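Local coordinates for protein mRNA-capping enzyme subunit alpha (Saccharomyces cerevisiae, PDB 3KYH) that transfers GMP from GTP to the 5'-diphosphate end of RNA through a covalent enzyme-GMP intermediate, the second step of mRNA capping, at residues Pro13-Leu18 against Asn101-Asn106; Val78-Val83 against Cys93-Arg98. All blocks are in the same frame, centred on the assembly; numbering follows the deposited sequence.

Interaction 1 of 2, residues Pro13-Leu18 against Asn101-Asn106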
# COMPACT_ATOMS: atom_id res chain seq x y z
N PRO C 13 -19.51 8.10 -39.65
CA PRO C 13 -20.59 8.56 -38.79
C PRO C 13 -20.76 7.62 -37.60
O PRO C 13 -19.88 6.78 -37.33
CB PRO C 13 -21.83 8.51 -39.71
CG PRO C 13 -21.33 8.08 -41.09
CD PRO C 13 -20.01 7.41 -40.85
N GLU C 14 -21.87 7.78 -36.88
CA GLU C 14 -22.22 6.84 -35.83
C GLU C 14 -22.63 5.53 -36.48
O GLU C 14 -23.41 5.50 -37.46
CB GLU C 14 -23.30 7.36 -34.88
CG GLU C 14 -23.27 6.66 -33.53
CD GLU C 14 -22.11 7.12 -32.64
OE1 GLU C 14 -22.27 8.18 -32.00
OE2 GLU C 14 -21.07 6.41 -32.54
N ILE C 15 -22.05 4.47 -35.93
CA ILE C 15 -22.11 3.10 -36.45
C ILE C 15 -23.52 2.50 -36.32
O ILE C 15 -24.12 2.58 -35.23
CB ILE C 15 -20.97 2.23 -35.84
CG1 ILE C 15 -20.79 0.92 -36.61
CG2 ILE C 15 -21.12 2.01 -34.33
CD1 ILE C 15 -20.10 1.07 -37.97
N PRO C 16 -24.06 1.92 -37.41
CA PRO C 16 -25.48 1.56 -37.44
C PRO C 16 -25.96 0.54 -36.38
O PRO C 16 -27.14 0.54 -36.02
CB PRO C 16 -25.65 1.00 -38.86
CG PRO C 16 -24.48 1.51 -39.61
CD PRO C 16 -23.40 1.40 -38.62
N GLY C 17 -25.05 -0.31 -35.88
CA GLY C 17 -25.38 -1.22 -34.79
C GLY C 17 -24.54 -1.05 -33.53
O GLY C 17 -24.54 0.03 -32.91
N LEU C 18 -23.85 -2.13 -33.15
CA LEU C 18 -22.94 -2.22 -32.00
C LEU C 18 -22.07 -3.47 -32.16
O LEU C 18 -22.29 -4.28 -33.09
CB LEU C 18 -23.69 -2.28 -30.68
CG LEU C 18 -24.65 -3.40 -30.26
CD1 LEU C 18 -25.11 -3.19 -28.81
CD2 LEU C 18 -25.86 -3.48 -31.20
N ASN C 101 -13.52 -5.41 -35.54
CA ASN C 101 -14.56 -5.31 -34.53
C ASN C 101 -15.92 -5.40 -35.22
O ASN C 101 -16.09 -4.81 -36.30
CB ASN C 101 -14.40 -4.02 -33.74
CG ASN C 101 -12.93 -3.61 -33.56
OD1 ASN C 101 -12.12 -4.33 -32.95
ND2 ASN C 101 -12.58 -2.43 -34.09
N TYR C 102 -16.87 -6.13 -34.62
CA TYR C 102 -18.07 -6.61 -35.33
C TYR C 102 -19.41 -5.99 -34.92
O TYR C 102 -19.89 -6.18 -33.79
CB TYR C 102 -18.14 -8.14 -35.22
CG TYR C 102 -17.23 -8.92 -36.17
CD1 TYR C 102 -15.89 -8.56 -36.36
CD2 TYR C 102 -17.72 -10.05 -36.83
CE1 TYR C 102 -15.09 -9.29 -37.19
CE2 TYR C 102 -16.90 -10.81 -37.66
CZ TYR C 102 -15.59 -10.41 -37.84
OH TYR C 102 -14.77 -11.13 -38.69
N TYR C 103 -20.07 -5.32 -35.87
CA TYR C 103 -21.32 -4.61 -35.57
C TYR C 103 -22.60 -5.37 -35.97
O TYR C 103 -22.55 -6.20 -36.88
CB TYR C 103 -21.23 -3.14 -36.05
CG TYR C 103 -20.11 -2.36 -35.35
CD1 TYR C 103 -18.86 -2.16 -35.95
CD2 TYR C 103 -20.30 -1.85 -34.06
CE1 TYR C 103 -17.84 -1.45 -35.28
CE2 TYR C 103 -19.29 -1.16 -33.38
CZ TYR C 103 -18.07 -0.96 -33.99
OH TYR C 103 -17.11 -0.28 -33.29
N LEU C 104 -23.71 -5.16 -35.24
CA LEU C 104 -24.96 -5.91 -35.48
C LEU C 104 -26.20 -5.08 -35.82
O LEU C 104 -27.00 -4.71 -34.96
CB LEU C 104 -25.28 -6.92 -34.36
CG LEU C 104 -25.99 -8.23 -34.77
CD1 LEU C 104 -25.58 -9.33 -33.81
CD2 LEU C 104 -27.52 -8.28 -34.93
N VAL C 105 -26.38 -4.89 -37.12
CA VAL C 105 -27.51 -4.15 -37.66
C VAL C 105 -28.80 -4.98 -37.59
O VAL C 105 -28.76 -6.21 -37.42
CB VAL C 105 -27.22 -3.69 -39.10
CG1 VAL C 105 -27.75 -2.28 -39.28
CG2 VAL C 105 -25.72 -3.66 -39.37
N ASN C 106 -29.95 -4.31 -37.73
CA ASN C 106 -31.27 -4.94 -37.64
C ASN C 106 -31.71 -5.68 -38.92
O ASN C 106 -30.92 -6.44 -39.51
CB ASN C 106 -32.33 -3.93 -37.14
CG ASN C 106 -32.75 -4.15 -35.67
OD1 ASN C 106 -33.91 -3.89 -35.33
ND2 ASN C 106 -31.85 -4.60 -34.80

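Interaction 2 of 2, residues Val78-Val83 against Cys93-Arg98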
# COMPACT_ATOMS: atom_id res chain seq x y z
N VAL C 78 -15.88 -0.24 -43.32
CA VAL C 78 -16.70 -1.17 -42.56
C VAL C 78 -17.12 -2.23 -43.60
O VAL C 78 -17.82 -1.87 -44.57
CB VAL C 78 -17.91 -0.34 -42.03
CG1 VAL C 78 -19.21 -1.09 -42.02
CG2 VAL C 78 -17.64 0.18 -40.65
N LEU C 79 -16.64 -3.48 -43.48
CA LEU C 79 -17.09 -4.55 -44.43
C LEU C 79 -18.49 -4.93 -44.08
O LEU C 79 -18.97 -4.54 -42.99
CB LEU C 79 -16.25 -5.83 -44.57
CG LEU C 79 -15.44 -5.90 -45.87
CD1 LEU C 79 -13.96 -5.80 -45.66
CD2 LEU C 79 -15.68 -7.15 -46.58
N MET C 80 -19.12 -5.62 -45.04
CA MET C 80 -20.39 -6.30 -44.74
C MET C 80 -20.18 -7.81 -44.60
O MET C 80 -19.51 -8.44 -45.45
CB MET C 80 -21.47 -6.01 -45.79
CG MET C 80 -22.80 -6.70 -45.50
SD MET C 80 -23.71 -5.81 -44.23
CE MET C 80 -25.08 -5.14 -45.20
N PHE C 81 -20.75 -8.37 -43.54
CA PHE C 81 -20.74 -9.83 -43.35
C PHE C 81 -22.14 -10.38 -43.14
O PHE C 81 -22.80 -10.02 -42.17
CB PHE C 81 -19.85 -10.21 -42.17
CG PHE C 81 -19.65 -11.70 -41.99
CD1 PHE C 81 -19.54 -12.56 -43.09
CD2 PHE C 81 -19.46 -12.21 -40.70
CE1 PHE C 81 -19.29 -13.92 -42.90
CE2 PHE C 81 -19.20 -13.56 -40.49
CZ PHE C 81 -19.12 -14.42 -41.60
N ILE C 82 -22.58 -11.23 -44.07
CA ILE C 82 -23.92 -11.84 -43.93
C ILE C 82 -23.97 -13.36 -43.97
O ILE C 82 -23.63 -13.99 -44.99
CB ILE C 82 -25.06 -11.18 -44.78
CG1 ILE C 82 -24.55 -10.63 -46.12
CG2 ILE C 82 -25.65 -10.00 -44.01
CD1 ILE C 82 -24.37 -11.65 -47.18
N VAL C 83 -24.38 -13.89 -42.81
CA VAL C 83 -24.47 -15.33 -42.49
C VAL C 83 -25.66 -15.65 -41.55
O VAL C 83 -26.07 -14.79 -40.75
CB VAL C 83 -23.14 -15.87 -41.90
CG1 VAL C 83 -22.07 -16.04 -42.97
CG2 VAL C 83 -22.63 -14.97 -40.78
N CYS C 93 -26.78 -9.56 -39.99
CA CYS C 93 -26.26 -8.37 -40.66
C CYS C 93 -25.11 -7.78 -39.86
O CYS C 93 -25.34 -7.17 -38.80
CB CYS C 93 -27.38 -7.35 -40.84
SG CYS C 93 -26.91 -6.07 -41.99
N PHE C 94 -23.88 -7.98 -40.36
CA PHE C 94 -22.65 -7.71 -39.59
C PHE C 94 -21.62 -6.78 -40.26
O PHE C 94 -21.49 -6.76 -41.49
CB PHE C 94 -22.00 -9.01 -39.13
CG PHE C 94 -22.71 -9.69 -37.97
CD1 PHE C 94 -24.04 -10.14 -38.10
CD2 PHE C 94 -22.03 -9.95 -36.78
CE1 PHE C 94 -24.68 -10.76 -37.02
CE2 PHE C 94 -22.65 -10.60 -35.71
CZ PHE C 94 -23.97 -11.02 -35.83
N MET C 95 -20.88 -6.06 -39.41
CA MET C 95 -20.01 -4.95 -39.84
C MET C 95 -18.59 -5.00 -39.25
O MET C 95 -18.43 -5.00 -38.04
CB MET C 95 -20.65 -3.61 -39.47
CG MET C 95 -21.91 -3.23 -40.24
SD MET C 95 -21.74 -3.27 -42.05
CE MET C 95 -22.72 -1.81 -42.52
N ILE C 96 -17.58 -4.97 -40.12
CA ILE C 96 -16.18 -5.10 -39.70
C ILE C 96 -15.31 -3.84 -39.94
O ILE C 96 -14.88 -3.55 -41.07
CB ILE C 96 -15.54 -6.43 -40.25
CG1 ILE C 96 -15.26 -6.35 -41.76
CG2 ILE C 96 -16.47 -7.62 -39.97
CD1 ILE C 96 -14.76 -7.64 -42.38
N ASP C 97 -15.06 -3.09 -38.86
CA ASP C 97 -14.29 -1.81 -38.89
C ASP C 97 -12.78 -1.99 -39.07
O ASP C 97 -12.35 -3.10 -39.37
CB ASP C 97 -14.67 -0.86 -37.73
CG ASP C 97 -14.45 -1.47 -36.35
OD1 ASP C 97 -14.58 -0.79 -35.30
OD2 ASP C 97 -14.14 -2.67 -36.31
N ARG C 98 -12.00 -0.92 -38.94
CA ARG C 98 -10.55 -0.88 -39.27
C ARG C 98 -9.72 -1.77 -38.34
O ARG C 98 -8.85 -2.56 -38.75
CB ARG C 98 -10.05 0.58 -39.26
CG ARG C 98 -8.66 0.83 -39.90
CD ARG C 98 -8.73 1.16 -41.39
NE ARG C 98 -9.10 2.55 -41.63
CZ ARG C 98 -9.20 3.12 -42.83
NH1 ARG C 98 -8.96 2.43 -43.94
NH2 ARG C 98 -9.54 4.41 -42.92

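Interaction 1 of 2, residues Pro13-Leu18 against Asn101-Asn106
Gly17 and Leu18, in an irregular loop, run beside the strand of Tyr103 and Val105, with Leu18 CA and Tyr103 CA 4.6 Å apart and a single, weak backbone bond from Leu104 N to Leu18 O, whose position is doubtful in the model. The side-chain contact centres on the Tyr103 ring. Anti to the backbone N (chi1 -166°), Ile15 CG1 is carried out over one face of the Tyr103 ring, 3.6 Å from the ring centroid and 14° off the normal, a CH-pi contact offset toward the rim. The Ile15 branches spread over the ring, CG2 reaching 3.8 Å from Tyr103 CE2 and CD1 reaching 4.0 Å from Tyr103 CD1, and the two side chains cross at about a right angle. Leu18 N lies at the edge of the same ring, in its plane. Strand 102-105 pairs with strand 91-96 along one edge in the sheet of the nucleotidyltransferase domain, and the loop leading into helix 23-35 passes along its other edge. Tyr103 OH, at the far end of the ring, makes a weak hydrogen bond to Asp97 OD1. Ile15 additionally touches Leu76 and Val78 of strand 76-84. Further along, Pro16 CB rests 3.9 Å from Val105 CG1. Gly17, without a side chain, brings its CA to 3.9 Å from Leu104 O, while Leu18 starts away from the strand but turns back until CD2 is 4.1 Å from Leu104 O.

Interaction 2 of 2, residues Val78-Val83 against Cys93-Arg98
Phe81 and Phe94 are paired across the strands and meet through their CB atoms, 3.9 Å apart, while their rings lead away. One face of the Phe81 ring carries Val83 CG2, 3.6 Å above its plane, and Phe94 CB approaches the ring obliquely; Phe81 O likewise stands oblique to the Phe94 ring. CG is anti to the backbone N in Phe81 (chi1 -174°) but anti to the carbonyl carbon in Phe94 (chi1 -75°), which sends the two CG atoms different ways and leaves the contact at CB. Both side chains meet Leu28 of helix 23-35, which packs on this face of the sheet. The strands form an antiparallel beta hairpin in the nucleotidyltransferase domain. Phe81 with Phe94 and Leu79 with Ile96 are its hydrogen-bonded pairs, each joined by two bonds; Phe81 N to Phe94 O is 2.7 Å, with the donor tilted 35° from the carbonyl plane. The Leu79 and Ile96 side chains run alongside each other in the same direction, and Leu79 CD1 reaches 3.8 Å from Ile96 CD1. An alanine at Leu79 would probably leave a gap beside Ile96 CD1 and weaken the contact with Leu130. Sulphur gathers on the opposite face: Met80, bent at chi2 and chi3, brings its SD to 3.9 Å from Met95 SD and its CE to 3.8 Å from Cys93 SG. Met95 CE in turn lies 3.6 Å from Val78 CG1, these two side chains crossing obliquely.

Both interactions reach the same sheet, through neighbouring strands 91-96 and 102-105: probable hydrogen bonds run from Tyr103 N to Met95 O (2.7 Å) and from Val105 N to Cys93 O (3.0 Å). Along the chain, interaction 2 is nested within the loop that interaction 1 closes, and their centres are about 9 Å apart. Interaction 2 is the buried one, regular strand pairing with aromatic and aliphatic groups on one face and sulphur-rich packing on the other. Interaction 1 is only partly buried; there a loop from the start of the modelled chain borders the sheet mainly through nonpolar contacts, with little backbone bonding. Leu104 packing on Phe94 joins the two on the helix 23-35 side.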